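Local atomic coordinates of tumor necrosis factor-inducible gene 6 protein (Homo sapiens, PDB entry 2PF5), a protein that binds hyaluronan through its Link module and transfers heavy chains from inter-alpha-inhibitor to hyaluronan during extracellular matrix remodelling. Residues V2-Y16 against F44-R56. Sequence-based numbering, arbitrary orientation.
Sequences VYHREARSGKYKLTY and FHVCAAGWMAKGR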
loop_
_atom_site.group_PDB
_atom_site.type_symbol
_atom_site.label_atom_id
_atom_site.label_comp_id
_atom_site.label_asym_id
_atom_site.label_seq_id
_atom_site.Cartn_x
_atom_site.Cartn_y
_atom_site.Cartn_z
ATOM N N VAL A 2 10.059 -1.170 -1.449
ATOM C CA VAL A 2 8.660 -0.892 -1.150
ATOM C C VAL A 2 8.550 -0.425 0.301
ATOM O O VAL A 2 9.282 -0.916 1.178
ATOM C CB VAL A 2 7.822 -2.177 -1.382
ATOM C CG1 VAL A 2 6.322 -1.963 -0.933
ATOM C CG2 VAL A 2 7.918 -2.605 -2.862
ATOM N N TYR A 3 7.651 0.513 0.577
ATOM C CA TYR A 3 7.461 0.954 1.948
ATOM C C TYR A 3 6.043 1.438 2.200
ATOM O O TYR A 3 5.306 1.712 1.256
ATOM C CB TYR A 3 8.487 2.041 2.335
ATOM C CG TYR A 3 8.393 3.326 1.533
ATOM C CD1 TYR A 3 7.557 4.370 1.947
ATOM C CD2 TYR A 3 9.155 3.502 0.366
ATOM C CE1 TYR A 3 7.477 5.548 1.213
ATOM C CE2 TYR A 3 9.096 4.673 -0.359
ATOM C CZ TYR A 3 8.263 5.703 0.080
ATOM O OH TYR A 3 8.188 6.887 -0.626
ATOM N N HIS A 4 5.700 1.553 3.479
ATOM C CA HIS A 4 4.341 1.930 3.904
ATOM C C HIS A 4 4.337 3.399 4.307
ATOM O O HIS A 4 5.267 3.866 4.996
ATOM C CB HIS A 4 3.935 1.045 5.070
ATOM C CG HIS A 4 2.730 1.512 5.832
ATOM N ND1 HIS A 4 2.829 2.107 7.070
ATOM C CD2 HIS A 4 1.403 1.415 5.566
ATOM C CE1 HIS A 4 1.616 2.395 7.520
ATOM N NE2 HIS A 4 0.734 1.976 6.628
ATOM N N ARG A 5 3.275 4.116 3.944
ATOM C CA ARG A 5 3.142 5.519 4.354
ATOM C C ARG A 5 1.707 5.808 4.816
ATOM O O ARG A 5 0.741 5.330 4.210
ATOM C CB ARG A 5 3.544 6.477 3.215
ATOM C CG ARG A 5 5.053 6.636 2.926
ATOM C CD ARG A 5 5.778 7.646 3.866
ATOM N NE ARG A 5 7.224 7.756 3.616
ATOM C CZ ARG A 5 8.170 6.913 4.041
ATOM N NH1 ARG A 5 7.886 5.818 4.763
ATOM N NH2 ARG A 5 9.427 7.153 3.716
ATOM N N GLU A 6 1.593 6.573 5.901
ATOM C CA GLU A 6 0.311 7.119 6.385
ATOM C C GLU A 6 0.207 8.581 5.969
ATOM O O GLU A 6 1.246 9.264 5.817
ATOM C CB GLU A 6 0.315 7.164 7.905
ATOM C CG GLU A 6 0.219 5.850 8.596
ATOM C CD GLU A 6 0.044 6.041 10.078
ATOM O OE1 GLU A 6 0.318 7.140 10.599
ATOM O OE2 GLU A 6 -0.371 5.089 10.727
ATOM N N ALA A 7 -1.028 9.089 5.839
ATOM C CA ALA A 7 -1.238 10.545 5.893
ATOM C C ALA A 7 -0.615 11.168 7.157
ATOM O O ALA A 7 -0.550 10.534 8.215
ATOM C CB ALA A 7 -2.724 10.904 5.857
ATOM N N ARG A 8 -0.236 12.440 7.051
ATOM C CA ARG A 8 0.236 13.227 8.202
ATOM C C ARG A 8 -0.790 13.133 9.344
ATOM O O ARG A 8 -0.420 13.052 10.506
ATOM C CB ARG A 8 0.442 14.710 7.800
ATOM C CG ARG A 8 1.141 15.586 8.837
ATOM C CD ARG A 8 0.742 17.115 8.786
ATOM N NE ARG A 8 -0.697 17.241 8.935
ATOM C CZ ARG A 8 -1.342 17.248 10.093
ATOM N NH1 ARG A 8 -0.692 17.241 11.253
ATOM N NH2 ARG A 8 -2.663 17.298 10.083
ATOM N N SER A 9 -2.084 13.126 8.993
ATOM C CA SER A 9 -3.173 13.186 9.989
ATOM C C SER A 9 -3.423 11.837 10.683
ATOM O O SER A 9 -4.197 11.767 11.637
ATOM C CB SER A 9 -4.465 13.690 9.341
ATOM O OG SER A 9 -4.737 12.902 8.178
ATOM N N GLY A 10 -2.771 10.784 10.203
ATOM C CA GLY A 10 -2.773 9.479 10.869
ATOM C C GLY A 10 -3.210 8.327 9.986
ATOM O O GLY A 10 -3.249 8.452 8.768
ATOM N N LYS A 11 -3.567 7.213 10.633
ATOM C CA LYS A 11 -3.856 5.940 9.985
ATOM C C LYS A 11 -5.181 6.000 9.202
ATOM O O LYS A 11 -6.169 6.566 9.701
ATOM C CB LYS A 11 -3.931 4.838 11.058
ATOM C CG LYS A 11 -4.163 3.434 10.472
ATOM C CD LYS A 11 -4.181 2.363 11.577
ATOM C CE LYS A 11 -4.060 0.969 10.957
ATOM N NZ LYS A 11 -3.926 -0.053 12.042
ATOM N N TYR A 12 -5.165 5.431 8.003
ATOM C CA TYR A 12 -6.329 5.294 7.103
ATOM C C TYR A 12 -6.988 6.647 6.810
ATOM O O TYR A 12 -8.164 6.883 7.139
ATOM C CB TYR A 12 -7.356 4.268 7.642
ATOM C CG TYR A 12 -6.858 2.824 7.779
ATOM C CD1 TYR A 12 -5.681 2.374 7.150
ATOM C CD2 TYR A 12 -7.593 1.904 8.501
ATOM C CE1 TYR A 12 -5.249 1.048 7.296
ATOM C CE2 TYR A 12 -7.182 0.590 8.644
ATOM C CZ TYR A 12 -6.026 0.158 8.028
ATOM O OH TYR A 12 -5.663 -1.162 8.201
ATOM N N LYS A 13 -6.215 7.546 6.216
ATOM C CA LYS A 13 -6.700 8.876 5.911
ATOM C C LYS A 13 -6.347 9.317 4.475
ATOM O O LYS A 13 -6.505 10.489 4.131
ATOM C CB LYS A 13 -6.190 9.853 6.988
ATOM C CG LYS A 13 -7.170 9.973 8.165
ATOM C CD LYS A 13 -6.470 10.225 9.462
ATOM C CE LYS A 13 -7.462 10.218 10.631
ATOM N NZ LYS A 13 -8.491 11.307 10.568
ATOM N N LEU A 14 -5.893 8.384 3.632
ATOM C CA LEU A 14 -5.592 8.709 2.235
ATOM C C LEU A 14 -6.599 8.096 1.273
ATOM O O LEU A 14 -6.843 6.896 1.309
ATOM C CB LEU A 14 -4.176 8.247 1.809
ATOM C CG LEU A 14 -3.006 8.836 2.613
ATOM C CD1 LEU A 14 -1.773 7.947 2.365
ATOM C CD2 LEU A 14 -2.730 10.239 2.211
ATOM N N THR A 15 -7.164 8.928 0.389
ATOM C CA THR A 15 -7.943 8.411 -0.740
ATOM C C THR A 15 -6.949 7.814 -1.721
ATOM O O THR A 15 -5.723 8.011 -1.571
ATOM C CB THR A 15 -8.743 9.517 -1.456
ATOM O OG1 THR A 15 -7.815 10.456 -2.015
ATOM C CG2 THR A 15 -9.716 10.251 -0.473
ATOM N N TYR A 16 -7.453 7.111 -2.735
ATOM C CA TYR A 16 -6.592 6.542 -3.757
ATOM C C TYR A 16 -5.739 7.627 -4.420
ATOM O O TYR A 16 -4.533 7.476 -4.560
ATOM C CB TYR A 16 -7.406 5.805 -4.832
ATOM C CG TYR A 16 -6.540 5.256 -5.953
ATOM C CD1 TYR A 16 -5.521 4.336 -5.669
ATOM C CD2 TYR A 16 -6.730 5.652 -7.284
ATOM C CE1 TYR A 16 -4.703 3.832 -6.673
ATOM C CE2 TYR A 16 -5.917 5.118 -8.323
ATOM C CZ TYR A 16 -4.898 4.226 -7.991
ATOM O OH TYR A 16 -4.085 3.654 -8.948
ATOM N N PHE A 44 9.119 -8.001 4.400
ATOM C CA PHE A 44 8.312 -6.792 4.564
ATOM C C PHE A 44 6.932 -7.159 5.110
ATOM O O PHE A 44 6.161 -7.843 4.439
ATOM C CB PHE A 44 8.143 -6.078 3.228
ATOM C CG PHE A 44 7.443 -4.739 3.319
ATOM C CD1 PHE A 44 7.948 -3.707 4.116
ATOM C CD2 PHE A 44 6.316 -4.497 2.549
ATOM C CE1 PHE A 44 7.277 -2.449 4.163
ATOM C CE2 PHE A 44 5.663 -3.251 2.574
ATOM C CZ PHE A 44 6.130 -2.243 3.385
ATOM N N HIS A 45 6.649 -6.699 6.327
ATOM C CA HIS A 45 5.429 -7.031 7.087
ATOM C C HIS A 45 4.867 -5.713 7.638
ATOM O O HIS A 45 5.588 -5.010 8.355
ATOM C CB HIS A 45 5.838 -7.978 8.241
ATOM C CG HIS A 45 4.714 -8.425 9.131
ATOM N ND1 HIS A 45 4.237 -9.718 9.134
ATOM C CD2 HIS A 45 4.002 -7.762 10.076
ATOM C CE1 HIS A 45 3.269 -9.827 10.024
ATOM N NE2 HIS A 45 3.102 -8.652 10.604
ATOM N N VAL A 46 3.613 -5.382 7.320
ATOM C CA VAL A 46 2.948 -4.217 7.922
ATOM C C VAL A 46 1.468 -4.584 8.114
ATOM O O VAL A 46 0.817 -4.996 7.166
ATOM C CB VAL A 46 3.015 -2.942 7.028
ATOM C CG1 VAL A 46 2.417 -1.759 7.775
ATOM C CG2 VAL A 46 4.448 -2.608 6.588
ATOM N N CYS A 47 0.960 -4.447 9.334
ATOM C CA CYS A 47 -0.452 -4.760 9.566
ATOM C C CYS A 47 -1.309 -3.498 9.368
ATOM O O CYS A 47 -1.857 -2.957 10.318
ATOM C CB CYS A 47 -0.682 -5.419 10.930
ATOM S SG CYS A 47 -2.340 -6.197 11.018
ATOM N N ALA A 48 -1.385 -3.039 8.124
ATOM C CA ALA A 48 -2.133 -1.826 7.774
ATOM C C ALA A 48 -2.489 -1.850 6.305
ATOM O O ALA A 48 -1.601 -1.859 5.430
ATOM C CB ALA A 48 -1.315 -0.552 8.117
ATOM N N ALA A 49 -3.791 -1.848 6.019
ATOM C CA ALA A 49 -4.257 -1.889 4.646
ATOM C C ALA A 49 -3.842 -0.581 3.964
ATOM O O ALA A 49 -3.989 0.506 4.551
ATOM C CB ALA A 49 -5.793 -2.057 4.622
ATOM N N GLY A 50 -3.354 -0.683 2.738
ATOM C CA GLY A 50 -2.986 0.478 1.957
ATOM C C GLY A 50 -3.324 0.355 0.489
ATOM O O GLY A 50 -3.319 -0.737 -0.062
ATOM N N TRP A 51 -3.555 1.506 -0.150
ATOM C CA TRP A 51 -3.641 1.604 -1.602
ATOM C C TRP A 51 -2.335 1.164 -2.295
ATOM O O TRP A 51 -1.219 1.438 -1.819
ATOM C CB TRP A 51 -3.952 3.045 -2.036
ATOM C CG TRP A 51 -5.314 3.554 -1.591
ATOM C CD1 TRP A 51 -5.578 4.442 -0.581
ATOM C CD2 TRP A 51 -6.582 3.212 -2.179
ATOM N NE1 TRP A 51 -6.953 4.664 -0.502
ATOM C CE2 TRP A 51 -7.579 3.918 -1.473
ATOM C CE3 TRP A 51 -6.964 2.370 -3.238
ATOM C CZ2 TRP A 51 -8.956 3.828 -1.805
ATOM C CZ3 TRP A 51 -8.341 2.244 -3.552
ATOM C CH2 TRP A 51 -9.315 2.987 -2.836
ATOM N N MET A 52 -2.509 0.511 -3.434
ATOM C CA MET A 52 -1.397 0.135 -4.297
ATOM C C MET A 52 -1.818 0.313 -5.743
ATOM O O MET A 52 -2.913 0.801 -6.005
ATOM C CB MET A 52 -0.889 -1.285 -3.944
ATOM C CG MET A 52 -1.797 -2.414 -4.406
ATOM S SD MET A 52 -1.327 -4.070 -3.765
ATOM C CE MET A 52 -2.052 -3.946 -2.193
ATOM N N ALA A 53 -0.961 -0.066 -6.693
ATOM C CA ALA A 53 -1.240 0.185 -8.094
ATOM C C ALA A 53 -2.612 -0.383 -8.511
ATOM O O ALA A 53 -3.080 -1.417 -8.017
ATOM C CB ALA A 53 -0.150 -0.375 -8.971
ATOM N N LYS A 54 -3.262 0.342 -9.409
ATOM C CA LYS A 54 -4.529 -0.078 -10.002
ATOM C C LYS A 54 -5.734 0.116 -9.079
ATOM O O LYS A 54 -6.832 -0.277 -9.404
ATOM C CB LYS A 54 -4.461 -1.528 -10.479
ATOM C CG LYS A 54 -3.610 -1.766 -11.695
ATOM C CD LYS A 54 -3.749 -3.187 -12.184
ATOM C CE LYS A 54 -5.078 -3.400 -12.918
ATOM N NZ LYS A 54 -5.713 -4.762 -12.772
ATOM N N GLY A 55 -5.501 0.715 -7.922
ATOM C CA GLY A 55 -6.516 0.874 -6.907
ATOM C C GLY A 55 -6.841 -0.344 -6.061
ATOM O O GLY A 55 -7.870 -0.395 -5.431
ATOM N N ARG A 56 -5.956 -1.328 -6.045
ATOM C CA ARG A 56 -6.021 -2.390 -5.059
ATOM C C ARG A 56 -5.702 -1.900 -3.649
ATOM O O ARG A 56 -4.938 -0.979 -3.491
ATOM C CB ARG A 56 -5.070 -3.517 -5.439
ATOM C CG ARG A 56 -5.374 -4.834 -4.767
ATOM C CD ARG A 56 -4.616 -6.018 -5.327
ATOM N NE ARG A 56 -4.950 -6.284 -6.708
ATOM C CZ ARG A 56 -6.072 -6.843 -7.090
ATOM N NH1 ARG A 56 -6.947 -7.230 -6.191
ATOM N NH2 ARG A 56 -6.308 -7.040 -8.366
HETATM O O HOH W 1 -1.996 2.759 -10.750
#
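In the Link module, the hyaluronan-binding domain of TSG-6, His-4 of strand 2-5 packs against Val-46 and Ala-48, and Trp-51 of strand 50-51 against Leu-14 and Tyr-16. Both strands pair with strand 89-93 of the mixed sheet, 2-5 antiparallel and 50-51 parallel; much of the contact is made by the loops next to them. Val-46 CG1 sits over the centre of the His-4 imidazole, a CH-pi contact at 3.9 Å from the ring centroid. His-4 NE2 lies 3.6 Å from Ala-48 CB and is hydrogen-bonded to Asp-89. Phe-44 points its CZ at the backbone of Tyr-3, and its CE2 meets Val-2 CG1 at 3.8 Å. Further along, Ala-49 N donates a nearly straight bond to Tyr-12 OH (3.0 Å, 162°). The Tyr-12 ring also packs edge-to-face on Trp-88. The buried Trp-51 indole donates from NE1 to Leu-14 O at 2.9 Å, a bent bond with the oxygen near the ring plane. Tyr-16 CA lies over the five-membered ring of the same indole. With CG anti to its backbone N (chi1 177°), Tyr-16 extends past Trp-51 CE3 and lays one ring face on Gly-55 CA. At the ring's far end, a water bridges Tyr-16 OH (2.9 Å) and Lys-54 N (3.0 Å), accepting from the latter.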